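Local coordinates for protein Plm1 (PDB 4HXY) that probably uses NADPH to reduce the beta-keto group of the growing polyketide, as the ketoreductase of the first module of phoslactomycin biosynthesis, at residues P122-G126 / A423-S427; V279-I285 / A330-Y335; M297-V301 / A337-L342. All coordinates share one frame. Residues are numbered along the deposited sequence.

Contact 1. Residues P122-G126 / A423-S427; sequences PDRWG and ASRPS
The guanidinium of Arg425 plugs into the turn at the start of strand 125-131: NH1 donates to Pro122 O (2.8 Å) and, more linearly, to Trp125 O (2.8 Å, N-H...O 161°). Arg425 NH2 adds two weak bonds, to Trp125 O at 3.4 Å and to Gly126 O at 3.3 Å, and forms a salt bridge with Asp159. An arginine binding converging backbone carbonyls thus joins the two halves characteristic of modular ketoreductases, the Rossmann-like part that contains strand 125-131 and the cofactor-binding Rossmann part, whose last helix, 414-421, runs into residues 423-427. Residues 122-124 have helical phi/psi without regular bonds and curl so that the carbonyls of Pro122 and Trp125 both point at Arg425 NH1; Arg425 is extended (-160/130), with chi1 to chi3 all near t, so its chain reaches straight into that turn. The CA atoms of Pro122 and Arg425 are 5.6 Å apart. Around this polar centre, the Pro122 ring packs on the aliphatic root of the arginine, Pro122 CB to Arg425 CB 3.8 Å, while Pro122 CB lies 3.4 Å from Ser424 O. Trp125 (chi1 t) is buried against helix 67-77 and strand 85-90. Trp125 CD1 sits over one face of the guanidinium, 3.6 Å from Arg425 NH2.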
# COMPACT_ATOMS: atom_id res chain seq x y z
N PRO A 122 -9.66 8.33 -16.09
CA PRO A 122 -9.86 6.99 -16.67
C PRO A 122 -9.62 6.91 -18.17
O PRO A 122 -9.25 5.83 -18.68
CB PRO A 122 -11.33 6.68 -16.32
CG PRO A 122 -11.94 8.02 -16.03
CD PRO A 122 -10.86 8.79 -15.39
N ASP A 123 -9.84 8.01 -18.89
CA ASP A 123 -9.64 7.99 -20.35
C ASP A 123 -8.20 8.27 -20.74
O ASP A 123 -7.80 7.99 -21.87
CB ASP A 123 -10.56 9.00 -21.05
CG ASP A 123 -10.34 10.42 -20.56
OD1 ASP A 123 -10.53 10.67 -19.36
OD2 ASP A 123 -9.91 11.30 -21.36
N ARG A 124 -7.42 8.82 -19.81
CA ARG A 124 -6.05 9.27 -20.08
C ARG A 124 -5.00 8.27 -19.61
O ARG A 124 -3.91 8.18 -20.19
CB ARG A 124 -5.80 10.62 -19.38
CG ARG A 124 -6.62 11.77 -19.97
CD ARG A 124 -5.97 13.09 -19.76
NE ARG A 124 -4.72 13.21 -20.52
CZ ARG A 124 -3.88 14.25 -20.46
NH1 ARG A 124 -4.13 15.29 -19.67
NH2 ARG A 124 -2.79 14.24 -21.20
N TRP A 125 -5.32 7.53 -18.57
CA TRP A 125 -4.34 6.63 -17.98
C TRP A 125 -4.20 5.36 -18.79
O TRP A 125 -5.18 4.69 -19.09
CB TRP A 125 -4.77 6.29 -16.56
CG TRP A 125 -3.78 5.45 -15.81
CD1 TRP A 125 -3.94 4.16 -15.43
CD2 TRP A 125 -2.48 5.85 -15.37
NE1 TRP A 125 -2.84 3.73 -14.74
CE2 TRP A 125 -1.91 4.74 -14.72
CE3 TRP A 125 -1.76 7.03 -15.44
CZ2 TRP A 125 -0.66 4.79 -14.13
CZ3 TRP A 125 -0.49 7.06 -14.91
CH2 TRP A 125 0.04 5.94 -14.26
N GLY A 126 -2.97 5.04 -19.16
CA GLY A 126 -2.63 3.85 -19.87
C GLY A 126 -2.50 2.69 -18.90
O GLY A 126 -3.36 1.79 -18.85
N ALA A 423 -17.42 1.90 -12.88
CA ALA A 423 -18.39 2.76 -13.61
C ALA A 423 -17.75 3.61 -14.70
O ALA A 423 -18.30 3.75 -15.79
CB ALA A 423 -19.14 3.67 -12.64
N SER A 424 -16.58 4.17 -14.39
CA SER A 424 -15.90 5.06 -15.31
C SER A 424 -14.75 4.40 -16.05
O SER A 424 -14.22 4.98 -16.99
CB SER A 424 -15.38 6.30 -14.56
OG SER A 424 -16.41 7.03 -13.92
N ARG A 425 -14.36 3.20 -15.62
CA ARG A 425 -13.22 2.51 -16.20
C ARG A 425 -13.24 1.02 -15.92
O ARG A 425 -13.36 0.63 -14.76
CB ARG A 425 -11.95 3.02 -15.63
CG ARG A 425 -10.72 2.48 -16.42
CD ARG A 425 -9.49 3.03 -15.83
NE ARG A 425 -8.26 2.31 -16.20
CZ ARG A 425 -7.36 2.73 -17.07
NH1 ARG A 425 -7.49 3.88 -17.72
NH2 ARG A 425 -6.25 2.01 -17.25
N PRO A 426 -13.08 0.20 -16.97
CA PRO A 426 -13.08 -1.23 -16.74
C PRO A 426 -11.85 -1.67 -15.95
O PRO A 426 -10.84 -0.97 -15.97
CB PRO A 426 -13.03 -1.83 -18.16
CG PRO A 426 -13.22 -0.72 -19.07
CD PRO A 426 -12.87 0.52 -18.39
N SER A 427 -11.99 -2.78 -15.22
CA SER A 427 -10.93 -3.31 -14.36
C SER A 427 -10.73 -4.80 -14.53
O SER A 427 -11.50 -5.60 -13.99
CB SER A 427 -11.25 -3.07 -12.89
OG SER A 427 -10.25 -3.71 -12.08

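Contact 2. Residues V279-I285 / A330-Y335; sequences VVRDVRI and AGQAGY. With NDP (NADPH dihydro-nicotinamide-adenine-dinucleotide phosphate), chain C.
The loop after strand 270-275 of the Rossmann fold meets the start of helix 333-351 beside the NADPH pocket. Near the cofactor, Tyr335 (chi1 t) shares a hydrogen bond between its OH and NDP O2D (2.8 Å). Val280 CG2 lies over the Tyr335 ring, a CH-pi contact 3.7 Å from the centroid and 12° off the normal. Residues 279-283 are extended; one direct bond, Val283 N to Gly331 O (2.9 Å, 157°), goes to the turn ahead of the helix, with CA atoms of Arg284 and Gly331 4.5 Å apart. At phi/psi 84/-3 a CB on Gly331 would jam against Ala330 O and collide with Asp282 OD1 and Arg284 NH2. Gln332 is the N-cap, and waters reach first-turn amides: water 3 bridges Val283 O (2.7 Å) to Ala333 N (2.9 Å), and water 4 binds Gly334 N (3.1 Å). Arg284 NH2 salt-bridges Asp282 OD1 (2.7 Å), and its guanidinium has Ala330 O and Gly331 N over one face. Ile285 CG1 packs on Ala333 CB (3.6 Å), against helix 105-120. The tyrosine matches the catalytic tyrosine of short-chain dehydrogenases/reductases; Val280-Arg281-Asp282 replaces the LDD of B-type ketoreductases, consistent with an A-type domain serving cis-alkene formation.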
# COMPACT_ATOMS: atom_id res chain seq x y z
N VAL A 279 -2.63 8.98 8.49
CA VAL A 279 -3.67 9.98 8.25
C VAL A 279 -4.33 9.66 6.93
O VAL A 279 -3.74 8.97 6.09
CB VAL A 279 -3.13 11.42 8.19
CG1 VAL A 279 -2.43 11.77 9.54
CG2 VAL A 279 -2.19 11.63 7.04
N VAL A 280 -5.55 10.14 6.76
CA VAL A 280 -6.22 9.98 5.45
C VAL A 280 -6.86 11.29 5.05
O VAL A 280 -7.51 11.95 5.87
CB VAL A 280 -7.26 8.84 5.40
CG1 VAL A 280 -8.43 9.10 6.32
CG2 VAL A 280 -7.75 8.62 3.97
N ARG A 281 -6.65 11.68 3.79
CA ARG A 281 -7.24 12.89 3.24
C ARG A 281 -7.89 12.56 1.90
O ARG A 281 -7.55 11.57 1.27
CB ARG A 281 -6.19 13.98 3.06
CG ARG A 281 -5.53 14.44 4.37
CD ARG A 281 -6.51 15.16 5.27
NE ARG A 281 -5.87 15.61 6.51
CZ ARG A 281 -6.00 15.04 7.71
NH1 ARG A 281 -6.80 13.99 7.90
NH2 ARG A 281 -5.33 15.54 8.75
N ASP A 282 -8.85 13.39 1.52
CA ASP A 282 -9.58 13.26 0.25
C ASP A 282 -9.17 14.43 -0.64
O ASP A 282 -9.72 15.52 -0.54
CB ASP A 282 -11.08 13.28 0.54
CG ASP A 282 -11.94 13.20 -0.71
OD1 ASP A 282 -11.42 12.92 -1.80
OD2 ASP A 282 -13.17 13.44 -0.59
N VAL A 283 -8.16 14.19 -1.48
CA VAL A 283 -7.59 15.21 -2.36
C VAL A 283 -7.25 14.56 -3.70
O VAL A 283 -6.45 13.63 -3.75
CB VAL A 283 -6.30 15.83 -1.75
CG1 VAL A 283 -5.84 17.05 -2.55
CG2 VAL A 283 -6.55 16.20 -0.28
N ARG A 284 -7.82 15.07 -4.79
CA ARG A 284 -7.51 14.55 -6.12
C ARG A 284 -6.05 14.80 -6.47
O ARG A 284 -5.43 15.73 -5.95
CB ARG A 284 -8.40 15.19 -7.19
CG ARG A 284 -9.92 14.97 -7.02
CD ARG A 284 -10.39 13.52 -7.02
NE ARG A 284 -10.93 13.11 -5.71
CZ ARG A 284 -12.16 12.63 -5.48
NH1 ARG A 284 -13.04 12.43 -6.46
NH2 ARG A 284 -12.52 12.33 -4.23
N ILE A 285 -5.51 13.98 -7.37
CA ILE A 285 -4.15 14.12 -7.82
C ILE A 285 -3.90 15.53 -8.34
O ILE A 285 -2.84 16.11 -8.06
CB ILE A 285 -3.82 13.08 -8.94
CG1 ILE A 285 -3.68 11.69 -8.32
CG2 ILE A 285 -2.55 13.49 -9.73
CD1 ILE A 285 -3.78 10.55 -9.33
N ALA A 330 -10.73 7.00 -5.66
CA ALA A 330 -10.59 8.41 -6.00
C ALA A 330 -10.36 9.25 -4.74
O ALA A 330 -10.96 9.01 -3.69
CB ALA A 330 -11.86 8.91 -6.75
N GLY A 331 -9.48 10.24 -4.87
CA GLY A 331 -9.17 11.13 -3.76
C GLY A 331 -8.12 10.61 -2.80
O GLY A 331 -7.69 11.33 -1.90
N GLN A 332 -7.66 9.38 -3.03
CA GLN A 332 -6.74 8.71 -2.10
C GLN A 332 -5.30 8.46 -2.62
O GLN A 332 -4.60 7.56 -2.12
CB GLN A 332 -7.38 7.41 -1.63
CG GLN A 332 -8.67 7.66 -0.90
CD GLN A 332 -9.07 6.55 0.02
OE1 GLN A 332 -8.78 5.38 -0.22
NE2 GLN A 332 -9.74 6.91 1.11
N ALA A 333 -4.83 9.26 -3.57
CA ALA A 333 -3.48 9.06 -4.12
C ALA A 333 -2.38 8.84 -3.07
O ALA A 333 -1.64 7.86 -3.15
CB ALA A 333 -3.10 10.22 -5.05
N GLY A 334 -2.27 9.75 -2.10
CA GLY A 334 -1.24 9.64 -1.07
C GLY A 334 -1.50 8.52 -0.09
O GLY A 334 -0.57 7.85 0.37
N TYR A 335 -2.76 8.31 0.25
CA TYR A 335 -3.15 7.24 1.17
C TYR A 335 -2.83 5.90 0.51
O TYR A 335 -2.20 5.02 1.09
CB TYR A 335 -4.62 7.36 1.49
CG TYR A 335 -5.12 6.42 2.56
CD1 TYR A 335 -4.56 6.42 3.82
CD2 TYR A 335 -6.18 5.58 2.30
CE1 TYR A 335 -5.04 5.57 4.82
CE2 TYR A 335 -6.66 4.73 3.27
CZ TYR A 335 -6.09 4.74 4.53
OH TYR A 335 -6.59 3.90 5.48
PA NDP C . -7.12 7.24 13.70
O1A NDP C . -8.14 7.07 14.77
O2A NDP C . -6.97 8.58 13.05
O5B NDP C . -5.69 6.79 14.26
C5B NDP C . -4.51 7.22 13.63
C4B NDP C . -3.46 7.42 14.68
O4B NDP C . -2.23 7.80 14.09
C3B NDP C . -3.80 8.51 15.67
O3B NDP C . -3.60 7.98 16.99
C2B NDP C . -2.81 9.62 15.38
O2B NDP C . -2.63 10.27 16.62
C1B NDP C . -1.63 8.80 14.88
N9A NDP C . -0.61 9.53 14.13
C8A NDP C . -0.76 10.25 12.96
N7A NDP C . 0.43 10.77 12.62
C5A NDP C . 1.36 10.37 13.54
C6A NDP C . 2.73 10.58 13.68
N6A NDP C . 3.47 11.30 12.85
N1A NDP C . 3.36 10.02 14.78
C2A NDP C . 2.66 9.23 15.68
N3A NDP C . 1.31 9.01 15.55
C4A NDP C . 0.69 9.58 14.48
O3 NDP C . -7.37 6.19 12.49
PN NDP C . -7.78 4.67 12.59
O1N NDP C . -9.03 4.52 11.81
O2N NDP C . -7.72 4.11 13.95
O5D NDP C . -6.71 3.95 11.64
C5D NDP C . -5.44 3.58 12.11
C4D NDP C . -4.70 2.89 10.98
O4D NDP C . -5.51 1.90 10.37
C3D NDP C . -4.32 3.86 9.88
O3D NDP C . -2.98 3.65 9.53
C2D NDP C . -5.22 3.50 8.71
O2D NDP C . -4.64 3.79 7.46
C1D NDP C . -5.49 2.03 8.96
N1N NDP C . -6.79 1.61 8.42
C2N NDP C . -7.95 2.02 9.01
C3N NDP C . -9.20 1.77 8.43
C7N NDP C . -10.46 2.14 9.11
O7N NDP C . -11.61 1.64 8.54
N7N NDP C . -10.56 2.93 10.17
C4N NDP C . -9.27 0.76 7.32
C5N NDP C . -7.94 0.38 6.76
C6N NDP C . -6.76 0.79 7.34
P2B NDP C . -1.94 11.71 16.77
O1X NDP C . -2.12 12.06 18.23
O2X NDP C . -2.61 12.73 15.85
O3X NDP C . -0.52 11.63 16.38
O HOH W 1 -4.98 10.88 -0.28
O HOH W 2 -9.95 9.88 1.37
O HOH W 3 -6.06 11.36 -5.23
O HOH W 4 -3.81 12.49 -2.30

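Contact 3. Residues M297-V301 / A337-L342; sequences MAAKV and AGNACL. With NDP (NADPH dihydro-nicotinamide-adenine-dinucleotide phosphate), chain C.
Helices 290-310 and 333-351 run side by side here, their segments nearly parallel at 14° with axes 9.0 Å apart. Residues 298-301 form a wider pi-type turn, whereas 337-342 keep regular alpha-helical bonds such as Cys341 N to Ala337 O (3.0 Å). Met297 and Gly338 come closest, CA to CA 5.1 Å. Gly338 faces the other helix without a side chain: a CB there would sit tightly against Lys300 CD, and Val301 CG2 fits in at 3.4 Å from Gly338 CA. Met297 (chi1 m, chi2 t, chi3 p) curls its CE to 3.8 Å from Ala337 CB and 3.9 Å from Cys341 SG; Val301 CG2 meets Cys341 CB at 3.7 Å. Lys300, starting t, t and then folding m, m, lays its CG 3.6 Å from Leu342 CD1 and carries its amino group past the glycine to the cofactor. There Lys300 NZ donates to Asn339 OD1 (3.1 Å) and to NDP O3D (2.9 Å) and O2D (3.0 Å). An apolar interface thus delivers a lysine amine, also held by Asn339 OD1, to the nicotinamide ribose diol; this is consistent with the lysine and asparagine of the ketoreductase active site, where the charge is thought to assist the catalytic tyrosine.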
# COMPACT_ATOMS: atom_id res chain seq x y z
N MET A 297 2.03 10.71 3.33
CA MET A 297 2.73 9.42 3.41
C MET A 297 3.65 9.33 4.64
O MET A 297 4.16 8.26 4.96
CB MET A 297 3.54 9.17 2.12
CG MET A 297 2.69 9.05 0.86
SD MET A 297 3.60 8.95 -0.68
CE MET A 297 4.37 7.31 -0.53
N ALA A 298 3.89 10.45 5.34
CA ALA A 298 5.00 10.52 6.30
C ALA A 298 4.87 9.52 7.46
O ALA A 298 5.76 8.67 7.66
CB ALA A 298 5.09 11.90 6.85
N ALA A 299 3.82 9.66 8.27
CA ALA A 299 3.65 8.77 9.44
C ALA A 299 3.62 7.30 9.02
O ALA A 299 4.25 6.44 9.63
CB ALA A 299 2.41 9.12 10.25
N LYS A 300 2.87 7.01 7.96
CA LYS A 300 2.68 5.63 7.54
C LYS A 300 3.98 5.04 7.01
O LYS A 300 4.48 4.04 7.54
CB LYS A 300 1.53 5.57 6.52
CG LYS A 300 1.12 4.17 6.16
CD LYS A 300 -0.20 4.16 5.35
CE LYS A 300 -1.47 4.26 6.24
NZ LYS A 300 -1.74 3.02 7.01
N VAL A 301 4.58 5.70 6.02
CA VAL A 301 5.76 5.16 5.32
C VAL A 301 7.08 5.43 6.05
O VAL A 301 7.87 4.52 6.31
CB VAL A 301 5.86 5.64 3.89
CG1 VAL A 301 7.06 5.00 3.19
CG2 VAL A 301 4.58 5.31 3.12
N ALA A 337 -0.75 5.31 -1.96
CA ALA A 337 0.68 5.15 -2.15
C ALA A 337 1.33 4.63 -0.87
O ALA A 337 2.13 3.69 -0.90
CB ALA A 337 1.30 6.47 -2.57
N GLY A 338 0.98 5.23 0.25
CA GLY A 338 1.58 4.86 1.52
C GLY A 338 1.26 3.43 1.89
O GLY A 338 2.11 2.71 2.41
N ASN A 339 0.02 3.02 1.64
CA ASN A 339 -0.38 1.67 1.97
C ASN A 339 0.32 0.64 1.08
O ASN A 339 0.74 -0.41 1.56
CB ASN A 339 -1.90 1.55 1.94
CG ASN A 339 -2.55 2.17 3.16
OD1 ASN A 339 -2.32 1.72 4.27
ND2 ASN A 339 -3.36 3.21 2.96
N ALA A 340 0.50 0.97 -0.20
CA ALA A 340 1.23 0.09 -1.10
C ALA A 340 2.69 -0.05 -0.62
O ALA A 340 3.29 -1.12 -0.74
CB ALA A 340 1.19 0.63 -2.55
N CYS A 341 3.25 1.03 -0.12
CA CYS A 341 4.59 0.99 0.46
C CYS A 341 4.67 0.02 1.64
O CYS A 341 5.65 -0.72 1.77
CB CYS A 341 5.05 2.37 0.89
SG CYS A 341 5.43 3.51 -0.47
N LEU A 342 3.66 0.04 2.50
CA LEU A 342 3.65 -0.86 3.67
C LEU A 342 3.69 -2.31 3.23
O LEU A 342 4.43 -3.12 3.77
CB LEU A 342 2.40 -0.66 4.53
CG LEU A 342 2.29 0.63 5.32
CD1 LEU A 342 1.01 0.58 6.17
CD2 LEU A 342 3.54 0.85 6.19
PA NDP C . -7.12 7.24 13.70
O1A NDP C . -8.14 7.07 14.77
O2A NDP C . -6.97 8.58 13.05
O5B NDP C . -5.69 6.79 14.26
C5B NDP C . -4.51 7.22 13.63
C4B NDP C . -3.46 7.42 14.68
O4B NDP C . -2.23 7.80 14.09
C3B NDP C . -3.80 8.51 15.67
O3B NDP C . -3.60 7.98 16.99
C2B NDP C . -2.81 9.62 15.38
O2B NDP C . -2.63 10.27 16.62
C1B NDP C . -1.63 8.80 14.88
N9A NDP C . -0.61 9.53 14.13
C8A NDP C . -0.76 10.25 12.96
N7A NDP C . 0.43 10.77 12.62
C5A NDP C . 1.36 10.37 13.54
C6A NDP C . 2.73 10.58 13.68
N6A NDP C . 3.47 11.30 12.85
N1A NDP C . 3.36 10.02 14.78
C2A NDP C . 2.66 9.23 15.68
N3A NDP C . 1.31 9.01 15.55
C4A NDP C . 0.69 9.58 14.48
O3 NDP C . -7.37 6.19 12.49
PN NDP C . -7.78 4.67 12.59
O1N NDP C . -9.03 4.52 11.81
O2N NDP C . -7.72 4.11 13.95
O5D NDP C . -6.71 3.95 11.64
C5D NDP C . -5.44 3.58 12.11
C4D NDP C . -4.70 2.89 10.98
O4D NDP C . -5.51 1.90 10.37
C3D NDP C . -4.32 3.86 9.88
O3D NDP C . -2.98 3.65 9.53
C2D NDP C . -5.22 3.50 8.71
O2D NDP C . -4.64 3.79 7.46
C1D NDP C . -5.49 2.03 8.96
N1N NDP C . -6.79 1.61 8.42
C2N NDP C . -7.95 2.02 9.01
C3N NDP C . -9.20 1.77 8.43
C7N NDP C . -10.46 2.14 9.11
O7N NDP C . -11.61 1.64 8.54
N7N NDP C . -10.56 2.93 10.17
C4N NDP C . -9.27 0.76 7.32
C5N NDP C . -7.94 0.38 6.76
C6N NDP C . -6.76 0.79 7.34
P2B NDP C . -1.94 11.71 16.77
O1X NDP C . -2.12 12.06 18.23
O2X NDP C . -2.61 12.73 15.85
O3X NDP C . -0.52 11.63 16.38

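From the N terminus the chain first builds the Rossmann-like half and ends helix 105-120 just before residues 122-126. Contact 1 closes the largest loop only when 423-427 return, almost at the end of the chain, and contacts 2 and 3 nest inside it. These two cross: 279-285 and 297-301 come first, then 330-335 and 337-342, so the loop after strand 270-275 and helix 290-310 both meet helix 333-351. Contacts 2 and 3 touch, Gly334 O to Met297 CG 3.5 Å, and share NADPH. Contact 1 stays about 7 Å from contact 2 at the nearest atoms, yet Glu120, just before 122-126, hydrogen-bonds Ile285 and Gly331.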